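Local coordinates for N-acetylneuraminate lyase (Peptoclostridium difficile, PDB 4WOZ), which is an enzyme of the dihydrodipicolinate synthetase family, built on a TIM barrel, at residues L243-Q246 / H247-D251; S25-K28 / E29-N33. All coordinates share one frame; numbering follows the deposited sequence.

Contact 1 (L243-Q246 / H247-D251); sequences LEVQ and HVTND
Gln246 and Asn250 join their amides one turn apart on helix 239-259. CB of Gln246 is fixed beside the peptide that follows it. CG is anti to the backbone N (chi1 -176°), and the chain then bends at chi2, which turns the amide along the helix toward Asn250. CD itself stays 3.9 Å from Asn250 OD1. At the tip, Gln246 NE2 donates to Asn250 OD1 at 2.8 Å, from above the plane of the Asn250 carbonyl. The two amide planes are 55° apart. OE1 accepts from Leu205 N, so both ends of the amide are bonded.

Beside this pair, Leu243 lays CD1 over one face of the His247 ring, 3.9 Å from its centroid, as a CH-pi contact. Thr249 OG1 bonds back to Val245 O at 3.0 Å, and it also bonds Asn223 ND2 of helix 220-235. It reaches Val245 O from the carbonyl face opposite to Thr249 N, which also donates to that oxygen.

The ring of His247 and the amide of Asn250 both bond Glu185 of the second subunit, so this side of the helix faces the subunit interface. Gln246 and Thr249 pack on Ile230 of helix 220-235, and Gln246 also touches Met204 of helix 204-209.

Contact 2 (S25-K28 / E29-N33); sequences SFDK and EGNIN
Asp27 and Gly30 close a type I beta turn with a G1 beta bulge at Gly30, and Gly30 N is bonded to Asp27 O at 3.0 Å. The turn is the tip of the loop between strand 17-21 and helix 34-48. A single beta bridge pairs Phe26 with Ile32. The backbone bond from Asp27 N to Asn31 O and the one from Asn33 N to Ser25 O lie on either side of this bridge.

The side chain of Asp27 reaches forward over the turn. Its CG sits between the backbone N and the carbonyl carbon (chi1 58°), and this brings OD1 to the backbone N-H groups ahead. Asn31 N donates to Asp27 OD1 at 2.9 Å, from above the carboxylate plane. Glu29 N adds a weak, bent bond to the same oxygen. These N-H groups probably favour the charged carboxylate. Gly30, at the bulge, has a positive phi of 84°; a CB there would press on the carbonyl O of Glu29.

Phe26 turns its ring toward the Ile32 side, where CE1 meets Ile32 CG1 at 3.8 Å. The two side chains meet at a slant. Ile32 also touches Ile73 of helix 67-81, and the Phe26 ring touches Leu65.

At the open end of the loop, Asn33 is the N-cap of helix 34-48. Its CG is anti to the backbone N (chi1 177°), which lets OD1 accept from Gly36 N while ND2 turns to a water. Asn33 CB packs 3.2 Å from Ser25 OG; that hydroxyl bonds Glu275 O. The water joins the two arms of the loop: it accepts from Asn33 ND2 at 2.9 Å and donates to Ser25 OG at 3.0 Å.

How the contacts relate
The two contacts lie far apart, with centres about 32 Å from each other and nearest atoms about 22 Å apart. They share no helix or strand. Both are partly buried, and both sit well away from the centre of the chain. Contact 1 is wholly helical, on the second helix after the last barrel strand, and a second subunit covers part of it. Contact 2 is loop, between the first barrel strand and the helix after it. In contact 1 a regular backbone leaves amides and a ring to do the specific work. In contact 2 backbone bonds and one carboxylate bridge the loop, and a water links two side chains at its base.

Contact 1 (L243-Q246 / H247-D251)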
loop_
_atom_site.group_PDB
_atom_site.type_symbol
_atom_site.label_atom_id
_atom_site.label_comp_id
_atom_site.label_asym_id
_atom_site.label_seq_id
_atom_site.Cartn_x
_atom_site.Cartn_y
_atom_site.Cartn_z
ATOM N N LEU A 243 -12.069 -24.225 17.024
ATOM C CA LEU A 243 -11.747 -22.849 17.386
ATOM C C LEU A 243 -10.811 -22.788 18.593
ATOM O O LEU A 243 -9.911 -21.957 18.651
ATOM C CB LEU A 243 -13.022 -22.070 17.698
ATOM C CG LEU A 243 -12.808 -20.625 18.154
ATOM C CD1 LEU A 243 -11.980 -19.868 17.122
ATOM C CD2 LEU A 243 -14.160 -19.955 18.348
ATOM N N GLU A 244 -11.037 -23.664 19.564
ATOM C CA GLU A 244 -10.195 -23.681 20.743
ATOM C C GLU A 244 -8.767 -24.106 20.395
ATOM O O GLU A 244 -7.808 -23.589 20.965
ATOM C CB GLU A 244 -10.790 -24.606 21.806
ATOM C CG GLU A 244 -10.152 -24.415 23.163
ATOM C CD GLU A 244 -10.043 -22.943 23.538
ATOM O OE1 GLU A 244 -11.095 -22.277 23.672
ATOM O OE2 GLU A 244 -8.900 -22.452 23.685
ATOM N N VAL A 245 -8.616 -25.039 19.457
ATOM C CA VAL A 245 -7.281 -25.478 19.064
ATOM C C VAL A 245 -6.619 -24.359 18.247
ATOM O O VAL A 245 -5.408 -24.166 18.314
ATOM C CB VAL A 245 -7.330 -26.795 18.228
ATOM C CG1 VAL A 245 -5.932 -27.178 17.759
ATOM C CG2 VAL A 245 -7.910 -27.932 19.075
ATOM N N GLN A 246 -7.423 -23.625 17.478
ATOM C CA GLN A 246 -6.914 -22.516 16.677
ATOM C C GLN A 246 -6.483 -21.367 17.595
ATOM O O GLN A 246 -5.566 -20.624 17.263
ATOM C CB GLN A 246 -7.981 -21.999 15.714
ATOM C CG GLN A 246 -7.473 -20.898 14.791
ATOM C CD GLN A 246 -6.587 -21.424 13.669
ATOM O OE1 GLN A 246 -7.064 -22.090 12.750
ATOM N NE2 GLN A 246 -5.290 -21.134 13.745
ATOM N N HIS A 247 -7.166 -21.213 18.730
ATOM C CA HIS A 247 -6.821 -20.163 19.684
ATOM C C HIS A 247 -5.433 -20.423 20.252
ATOM O O HIS A 247 -4.598 -19.522 20.297
ATOM C CB HIS A 247 -7.829 -20.098 20.838
ATOM C CG HIS A 247 -9.072 -19.329 20.521
ATOM N ND1 HIS A 247 -9.077 -18.226 19.695
ATOM C CD2 HIS A 247 -10.343 -19.470 20.966
ATOM C CE1 HIS A 247 -10.295 -17.721 19.646
ATOM N NE2 HIS A 247 -11.084 -18.456 20.409
ATOM N N VAL A 248 -5.189 -21.657 20.694
ATOM C CA VAL A 248 -3.883 -22.010 21.244
ATOM C C VAL A 248 -2.830 -21.923 20.141
ATOM O O VAL A 248 -1.712 -21.453 20.362
ATOM C CB VAL A 248 -3.886 -23.436 21.836
ATOM C CG1 VAL A 248 -2.480 -23.804 22.325
ATOM C CG2 VAL A 248 -4.891 -23.515 22.986
ATOM N N THR A 249 -3.191 -22.369 18.944
ATOM C CA THR A 249 -2.268 -22.318 17.821
ATOM C C THR A 249 -1.836 -20.881 17.529
ATOM O O THR A 249 -0.659 -20.620 17.269
ATOM C CB THR A 249 -2.906 -22.925 16.548
ATOM O OG1 THR A 249 -2.944 -24.352 16.669
ATOM C CG2 THR A 249 -2.100 -22.560 15.318
ATOM N N ASN A 250 -2.783 -19.953 17.577
ATOM C CA ASN A 250 -2.485 -18.556 17.302
ATOM C C ASN A 250 -1.729 -17.881 18.447
ATOM O O ASN A 250 -0.995 -16.924 18.215
ATOM C CB ASN A 250 -3.775 -17.806 16.946
ATOM C CG ASN A 250 -4.248 -18.129 15.529
ATOM O OD1 ASN A 250 -3.776 -19.083 14.920
ATOM N ND2 ASN A 250 -5.173 -17.338 15.007
ATOM N N ASP A 251 -1.903 -18.378 19.673
ATOM C CA ASP A 251 -1.154 -17.835 20.806
ATOM C C ASP A 251 0.308 -18.149 20.514
ATOM O O ASP A 251 1.193 -17.320 20.714
ATOM C CB ASP A 251 -1.527 -18.525 22.119
ATOM C CG ASP A 251 -2.855 -18.082 22.654
ATOM O OD1 ASP A 251 -3.227 -16.915 22.421
ATOM O OD2 ASP A 251 -3.522 -18.896 23.330
#

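Contact 2 (S25-K28 / E29-N33)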
loop_
_atom_site.group_PDB
_atom_site.type_symbol
_atom_site.label_atom_id
_atom_site.label_comp_id
_atom_site.label_asym_id
_atom_site.label_seq_id
_atom_site.Cartn_x
_atom_site.Cartn_y
_atom_site.Cartn_z
ATOM N N SER A 25 18.252 -27.362 7.828
ATOM C CA SER A 25 19.187 -27.192 8.928
ATOM C C SER A 25 20.478 -26.581 8.397
ATOM O O SER A 25 20.974 -26.980 7.345
ATOM C CB SER A 25 19.476 -28.546 9.584
ATOM O OG SER A 25 20.371 -28.406 10.673
ATOM N N PHE A 26 21.007 -25.603 9.124
ATOM C CA PHE A 26 22.245 -24.929 8.746
ATOM C C PHE A 26 23.124 -24.810 9.979
ATOM O O PHE A 26 22.616 -24.695 11.095
ATOM C CB PHE A 26 21.958 -23.514 8.225
ATOM C CG PHE A 26 21.170 -23.477 6.950
ATOM C CD1 PHE A 26 21.740 -23.901 5.753
ATOM C CD2 PHE A 26 19.860 -23.015 6.943
ATOM C CE1 PHE A 26 21.012 -23.867 4.564
ATOM C CE2 PHE A 26 19.122 -22.976 5.761
ATOM C CZ PHE A 26 19.700 -23.404 4.568
ATOM N N ASP A 27 24.439 -24.848 9.784
ATOM C CA ASP A 27 25.358 -24.695 10.905
ATOM C C ASP A 27 25.598 -23.198 11.065
ATOM O O ASP A 27 25.009 -22.396 10.340
ATOM C CB ASP A 27 26.684 -25.418 10.643
ATOM C CG ASP A 27 27.379 -24.937 9.388
ATOM O OD1 ASP A 27 27.372 -23.715 9.131
ATOM O OD2 ASP A 27 27.944 -25.783 8.664
ATOM N N LYS A 28 26.460 -22.820 12.003
ATOM C CA LYS A 28 26.738 -21.407 12.235
ATOM C C LYS A 28 27.452 -20.761 11.053
ATOM O O LYS A 28 27.393 -19.545 10.878
ATOM C CB LYS A 28 27.570 -21.229 13.508
ATOM C CG LYS A 28 27.703 -19.780 13.938
ATOM C CD LYS A 28 28.393 -19.661 15.279
ATOM C CE LYS A 28 28.443 -18.215 15.738
ATOM N NZ LYS A 28 29.092 -18.089 17.069
ATOM N N GLU A 29 28.124 -21.573 10.244
ATOM C CA GLU A 29 28.831 -21.061 9.076
ATOM C C GLU A 29 27.882 -20.975 7.884
ATOM O O GLU A 29 28.278 -20.573 6.790
ATOM C CB GLU A 29 30.022 -21.960 8.720
ATOM C CG GLU A 29 31.068 -22.099 9.823
ATOM C CD GLU A 29 32.420 -22.580 9.301
ATOM O OE1 GLU A 29 32.484 -23.668 8.684
ATOM O OE2 GLU A 29 33.424 -21.863 9.511
ATOM N N GLY A 30 26.630 -21.364 8.101
ATOM C CA GLY A 30 25.642 -21.308 7.040
ATOM C C GLY A 30 25.632 -22.501 6.104
ATOM O O GLY A 30 24.960 -22.473 5.073
ATOM N N ASN A 31 26.375 -23.548 6.449
ATOM C CA ASN A 31 26.418 -24.743 5.614
ATOM C C ASN A 31 25.279 -25.682 5.995
ATOM O O ASN A 31 24.866 -25.729 7.153
ATOM C CB ASN A 31 27.754 -25.480 5.775
ATOM C CG ASN A 31 28.943 -24.655 5.303
ATOM O OD1 ASN A 31 29.488 -23.842 6.048
ATOM N ND2 ASN A 31 29.342 -24.856 4.052
ATOM N N ILE A 32 24.775 -26.424 5.014
ATOM C CA ILE A 32 23.691 -27.373 5.257
ATOM C C ILE A 32 24.129 -28.496 6.200
ATOM O O ILE A 32 25.208 -29.064 6.044
ATOM C CB ILE A 32 23.208 -28.022 3.938
ATOM C CG1 ILE A 32 22.570 -26.964 3.034
ATOM C CG2 ILE A 32 22.224 -29.145 4.236
ATOM C CD1 ILE A 32 22.151 -27.494 1.673
ATOM N N ASN A 33 23.282 -28.804 7.176
ATOM C CA ASN A 33 23.539 -29.873 8.142
ATOM C C ASN A 33 22.652 -31.046 7.706
ATOM O O ASN A 33 21.466 -31.095 8.042
ATOM C CB ASN A 33 23.146 -29.408 9.547
ATOM C CG ASN A 33 23.314 -30.491 10.595
ATOM O OD1 ASN A 33 23.439 -31.670 10.269
ATOM N ND2 ASN A 33 23.301 -30.096 11.866
HETATM O O HOH W 1 22.776 -27.207 11.927
#